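Putative endo-1,4-beta-xylanase (Bacteroides thetaiotaomicron VPI-5482, PDB 5MSX) is a family 43 glycoside hydrolase that probably cleaves arabinofuranosyl linkages in complex plant pectin, and binds calcium. Local coordinates at residues C[204-215]-C[226-234]. Sequence-based numbering, arbitrary orientation.
Sequences FFKRKGIYYYLY and AYVMSRVSP
Y211 to Y215 pair with A226 to S230 as the two inner strands of a four-stranded antiparallel sheet, one blade of the five-bladed beta-propeller typical of GH43 enzymes. Three hydrogen-bonded pairs, Y211 with S230, Y213 with V228 and Y215 with A226, supply six backbone bonds, all close to straight. Past S230 the chain curls over the sheet face that carries Y211, Y213 and S230: S230 OG accepts from V232 N at 2.8 Å in an ST turn, which brings P234 over one face of the Y211 ring. P234 CD makes a CH-pi contact 3.9 Å from the centroid of the Y211 ring, while P234 CB meets F204 CZ at 3.6 Å. With an alanine in place of Y211, P234 would probably lose the flat surface it packs on and D160 its hydrogen bond with Y211 OH. On the face with L214 and Y227, M229 CG rests 3.7 Å from Y212 CE2, its sulfur in an oblique Met-aromatic contact. At the other end Y215 CG sits between backbone N and carbonyl carbon (chi1 62°), laying the ring over A226 CB; a water links Y215 OH to Y227 O. Backbone bonds thus fix the register, while the Y211 face and the F204 ring pack P234 against the blade.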
loop_
_atom_site.group_PDB
_atom_site.type_symbol
_atom_site.label_atom_id
_atom_site.label_comp_id
_atom_site.label_asym_id
_atom_site.label_seq_id
_atom_site.Cartn_x
_atom_site.Cartn_y
_atom_site.Cartn_z
ATOM N N PHE C 204 -15.400 -11.640 11.871
ATOM C CA PHE C 204 -14.265 -11.450 12.779
ATOM C C PHE C 204 -14.157 -9.986 13.166
ATOM O O PHE C 204 -14.259 -9.077 12.308
ATOM C CB PHE C 204 -12.951 -11.909 12.135
ATOM C CG PHE C 204 -11.793 -11.902 13.080
ATOM C CD1 PHE C 204 -11.041 -10.745 13.266
ATOM C CD2 PHE C 204 -11.459 -13.043 13.807
ATOM C CE1 PHE C 204 -9.975 -10.724 14.151
ATOM C CE2 PHE C 204 -10.409 -13.027 14.697
ATOM C CZ PHE C 204 -9.652 -11.858 14.866
ATOM N N PHE C 205 -13.948 -9.758 14.459
ATOM C CA PHE C 205 -13.687 -8.420 14.974
ATOM C C PHE C 205 -12.922 -8.460 16.302
ATOM O O PHE C 205 -12.861 -9.497 16.998
ATOM C CB PHE C 205 -14.968 -7.600 15.106
ATOM C CG PHE C 205 -15.918 -8.132 16.124
ATOM C CD1 PHE C 205 -16.835 -9.120 15.778
ATOM C CD2 PHE C 205 -15.900 -7.667 17.441
ATOM C CE1 PHE C 205 -17.717 -9.624 16.742
ATOM C CE2 PHE C 205 -16.763 -8.208 18.396
ATOM C CZ PHE C 205 -17.653 -9.185 18.043
ATOM N N LYS C 206 -12.353 -7.305 16.638
ATOM C CA LYS C 206 -11.569 -7.125 17.839
ATOM C C LYS C 206 -12.262 -6.073 18.711
ATOM O O LYS C 206 -12.567 -5.000 18.225
ATOM C CB LYS C 206 -10.169 -6.637 17.490
ATOM C CG LYS C 206 -9.219 -6.556 18.684
ATOM C CD LYS C 206 -7.872 -5.973 18.275
ATOM C CE LYS C 206 -6.777 -6.284 19.293
ATOM N NZ LYS C 206 -5.518 -5.777 18.701
ATOM N N ARG C 207 -12.469 -6.369 19.992
ATOM C CA ARG C 207 -13.023 -5.395 20.926
ATOM C C ARG C 207 -12.307 -5.464 22.279
ATOM O O ARG C 207 -12.266 -6.534 22.900
ATOM C CB ARG C 207 -14.518 -5.638 21.122
ATOM C CG ARG C 207 -15.166 -4.770 22.213
ATOM C CD ARG C 207 -16.646 -5.045 22.303
ATOM N NE ARG C 207 -17.356 -4.255 23.318
ATOM C CZ ARG C 207 -17.384 -4.542 24.624
ATOM N NH1 ARG C 207 -16.694 -5.560 25.150
ATOM N NH2 ARG C 207 -18.109 -3.782 25.427
ATOM N N LYS C 208 -11.757 -4.325 22.723
ATOM C CA LYS C 208 -11.065 -4.223 24.028
ATOM C C LYS C 208 -10.034 -5.319 24.231
ATOM O O LYS C 208 -10.044 -6.012 25.231
ATOM C CB LYS C 208 -12.092 -4.229 25.171
ATOM C CG LYS C 208 -13.012 -3.027 25.102
ATOM C CD LYS C 208 -14.067 -3.017 26.183
ATOM C CE LYS C 208 -14.919 -1.763 26.028
ATOM N NZ LYS C 208 -15.724 -1.453 27.243
ATOM N N GLY C 209 -9.181 -5.510 23.227
ATOM C CA GLY C 209 -8.136 -6.526 23.265
ATOM C C GLY C 209 -8.539 -7.977 23.052
ATOM O O GLY C 209 -7.676 -8.846 23.126
ATOM N N ILE C 210 -9.824 -8.259 22.800
ATOM C CA ILE C 210 -10.288 -9.616 22.568
ATOM C C ILE C 210 -10.684 -9.771 21.089
ATOM O O ILE C 210 -11.391 -8.938 20.532
ATOM C CB ILE C 210 -11.472 -9.975 23.493
ATOM C CG1 ILE C 210 -11.098 -9.694 24.956
ATOM C CG2 ILE C 210 -11.902 -11.433 23.307
ATOM C CD1 ILE C 210 -12.208 -9.993 25.969
ATOM N N TYR C 211 -10.184 -10.837 20.483
ATOM C CA TYR C 211 -10.490 -11.243 19.129
ATOM C C TYR C 211 -11.674 -12.217 19.142
ATOM O O TYR C 211 -11.685 -13.160 19.928
ATOM C CB TYR C 211 -9.271 -11.928 18.507
ATOM C CG TYR C 211 -8.017 -11.086 18.369
ATOM C CD1 TYR C 211 -7.924 -10.066 17.411
ATOM C CD2 TYR C 211 -6.897 -11.346 19.146
ATOM C CE1 TYR C 211 -6.773 -9.321 17.267
ATOM C CE2 TYR C 211 -5.734 -10.591 19.016
ATOM C CZ TYR C 211 -5.672 -9.596 18.077
ATOM O OH TYR C 211 -4.502 -8.888 17.918
ATOM N N TYR C 212 -12.670 -11.951 18.293
ATOM C CA TYR C 212 -13.920 -12.717 18.204
ATOM C C TYR C 212 -14.048 -13.342 16.833
ATOM O O TYR C 212 -14.037 -12.640 15.831
ATOM C CB TYR C 212 -15.121 -11.806 18.458
ATOM C CG TYR C 212 -15.179 -11.273 19.859
ATOM C CD1 TYR C 212 -14.545 -10.072 20.211
ATOM C CD2 TYR C 212 -15.836 -11.973 20.855
ATOM C CE1 TYR C 212 -14.590 -9.582 21.507
ATOM C CE2 TYR C 212 -15.861 -11.499 22.162
ATOM C CZ TYR C 212 -15.259 -10.291 22.476
ATOM O OH TYR C 212 -15.277 -9.823 23.794
ATOM N N TYR C 213 -14.139 -14.673 16.791
ATOM C CA TYR C 213 -14.373 -15.415 15.567
ATOM C C TYR C 213 -15.747 -16.087 15.640
ATOM O O TYR C 213 -15.937 -17.045 16.378
ATOM C CB TYR C 213 -13.279 -16.485 15.342
ATOM C CG TYR C 213 -13.534 -17.266 14.104
ATOM C CD1 TYR C 213 -13.366 -16.677 12.883
ATOM C CD2 TYR C 213 -14.005 -18.579 14.152
ATOM C CE1 TYR C 213 -13.682 -17.338 11.726
ATOM C CE2 TYR C 213 -14.306 -19.271 12.988
ATOM C CZ TYR C 213 -14.160 -18.642 11.778
ATOM O OH TYR C 213 -14.421 -19.273 10.587
ATOM N N LEU C 214 -16.677 -15.579 14.847
ATOM C CA LEU C 214 -18.040 -16.100 14.752
ATOM C C LEU C 214 -18.148 -16.863 13.453
ATOM O O LEU C 214 -17.670 -16.382 12.420
ATOM C CB LEU C 214 -19.073 -14.938 14.718
ATOM C CG LEU C 214 -19.369 -14.142 15.999
ATOM C CD1 LEU C 214 -18.139 -13.511 16.609
ATOM C CD2 LEU C 214 -20.400 -13.070 15.670
ATOM N N TYR C 215 -18.811 -18.014 13.500
ATOM C CA TYR C 215 -18.906 -18.910 12.362
ATOM C C TYR C 215 -20.311 -19.546 12.322
ATOM O O TYR C 215 -20.913 -19.802 13.366
ATOM C CB TYR C 215 -17.783 -19.954 12.465
ATOM C CG TYR C 215 -17.848 -20.852 13.692
ATOM C CD1 TYR C 215 -17.351 -20.433 14.917
ATOM C CD2 TYR C 215 -18.409 -22.123 13.616
ATOM C CE1 TYR C 215 -17.443 -21.239 16.040
ATOM C CE2 TYR C 215 -18.493 -22.950 14.740
ATOM C CZ TYR C 215 -18.016 -22.511 15.937
ATOM O OH TYR C 215 -18.125 -23.330 17.038
ATOM N N ALA C 226 -22.263 -19.568 15.989
ATOM C CA ALA C 226 -21.493 -19.886 17.179
ATOM C C ALA C 226 -20.222 -19.054 17.156
ATOM O O ALA C 226 -19.958 -18.338 16.167
ATOM C CB ALA C 226 -21.178 -21.365 17.203
ATOM N N TYR C 227 -19.439 -19.094 18.235
ATOM C CA TYR C 227 -18.203 -18.312 18.276
ATOM C C TYR C 227 -17.177 -18.876 19.252
ATOM O O TYR C 227 -17.487 -19.715 20.082
ATOM C CB TYR C 227 -18.458 -16.820 18.575
ATOM C CG TYR C 227 -18.580 -16.508 20.029
ATOM C CD1 TYR C 227 -19.682 -16.940 20.760
ATOM C CD2 TYR C 227 -17.592 -15.789 20.706
ATOM C CE1 TYR C 227 -19.822 -16.653 22.103
ATOM C CE2 TYR C 227 -17.720 -15.512 22.064
ATOM C CZ TYR C 227 -18.849 -15.940 22.751
ATOM O OH TYR C 227 -19.005 -15.659 24.101
ATOM N N VAL C 228 -15.942 -18.426 19.034
ATOM C CA VAL C 228 -14.795 -18.607 19.899
ATOM C C VAL C 228 -14.049 -17.268 20.050
ATOM O O VAL C 228 -14.278 -16.308 19.282
ATOM C CB VAL C 228 -13.823 -19.698 19.360
ATOM C CG1 VAL C 228 -14.505 -21.047 19.360
ATOM C CG2 VAL C 228 -13.290 -19.391 17.955
ATOM N N MET C 229 -13.180 -17.205 21.050
ATOM C CA MET C 229 -12.472 -15.960 21.425
ATOM C C MET C 229 -11.001 -16.218 21.617
ATOM O O MET C 229 -10.625 -17.302 22.063
ATOM C CB MET C 229 -12.939 -15.449 22.767
ATOM C CG MET C 229 -14.281 -14.816 22.771
ATOM S SD MET C 229 -14.794 -14.558 24.487
ATOM C CE MET C 229 -14.926 -16.196 25.142
ATOM N N SER C 230 -10.185 -15.212 21.315
ATOM C CA SER C 230 -8.777 -15.269 21.652
ATOM C C SER C 230 -8.287 -13.955 22.197
ATOM O O SER C 230 -8.702 -12.885 21.738
ATOM C CB SER C 230 -7.960 -15.601 20.422
ATOM O OG SER C 230 -6.585 -15.496 20.746
ATOM N N ARG C 231 -7.369 -14.061 23.150
ATOM C CA ARG C 231 -6.593 -12.932 23.622
ATOM C C ARG C 231 -5.170 -12.955 23.101
ATOM O O ARG C 231 -4.370 -12.169 23.566
ATOM C CB ARG C 231 -6.550 -12.931 25.161
ATOM C CG ARG C 231 -7.912 -12.853 25.804
ATOM C CD ARG C 231 -7.849 -13.144 27.286
ATOM N NE ARG C 231 -8.688 -12.192 27.987
ATOM C CZ ARG C 231 -9.964 -12.368 28.328
ATOM N NH1 ARG C 231 -10.613 -13.507 28.055
ATOM N NH2 ARG C 231 -10.601 -11.378 28.965
ATOM N N VAL C 232 -4.845 -13.814 22.144
ATOM C CA VAL C 232 -3.479 -13.937 21.658
ATOM C C VAL C 232 -3.347 -13.298 20.289
ATOM O O VAL C 232 -2.634 -12.329 20.144
ATOM C CB VAL C 232 -3.014 -15.419 21.598
ATOM C CG1 VAL C 232 -1.609 -15.528 21.008
ATOM C CG2 VAL C 232 -3.046 -16.037 22.984
ATOM N N SER C 233 -4.019 -13.847 19.280
ATOM C CA SER C 233 -3.896 -13.323 17.919
ATOM C C SER C 233 -5.130 -13.680 17.096
ATOM O O SER C 233 -5.915 -14.542 17.501
ATOM C CB SER C 233 -2.624 -13.892 17.236
ATOM O OG SER C 233 -2.837 -15.210 16.759
ATOM N N PRO C 234 -5.292 -13.040 15.917
ATOM C CA PRO C 234 -6.363 -13.447 14.971
ATOM C C PRO C 234 -6.253 -14.894 14.462
ATOM O O PRO C 234 -7.236 -15.434 13.989
ATOM C CB PRO C 234 -6.219 -12.454 13.819
ATOM C CG PRO C 234 -5.488 -11.286 14.407
ATOM C CD PRO C 234 -4.555 -11.863 15.441
HETATM O O HOH W 1 -18.105 -22.298 19.576
#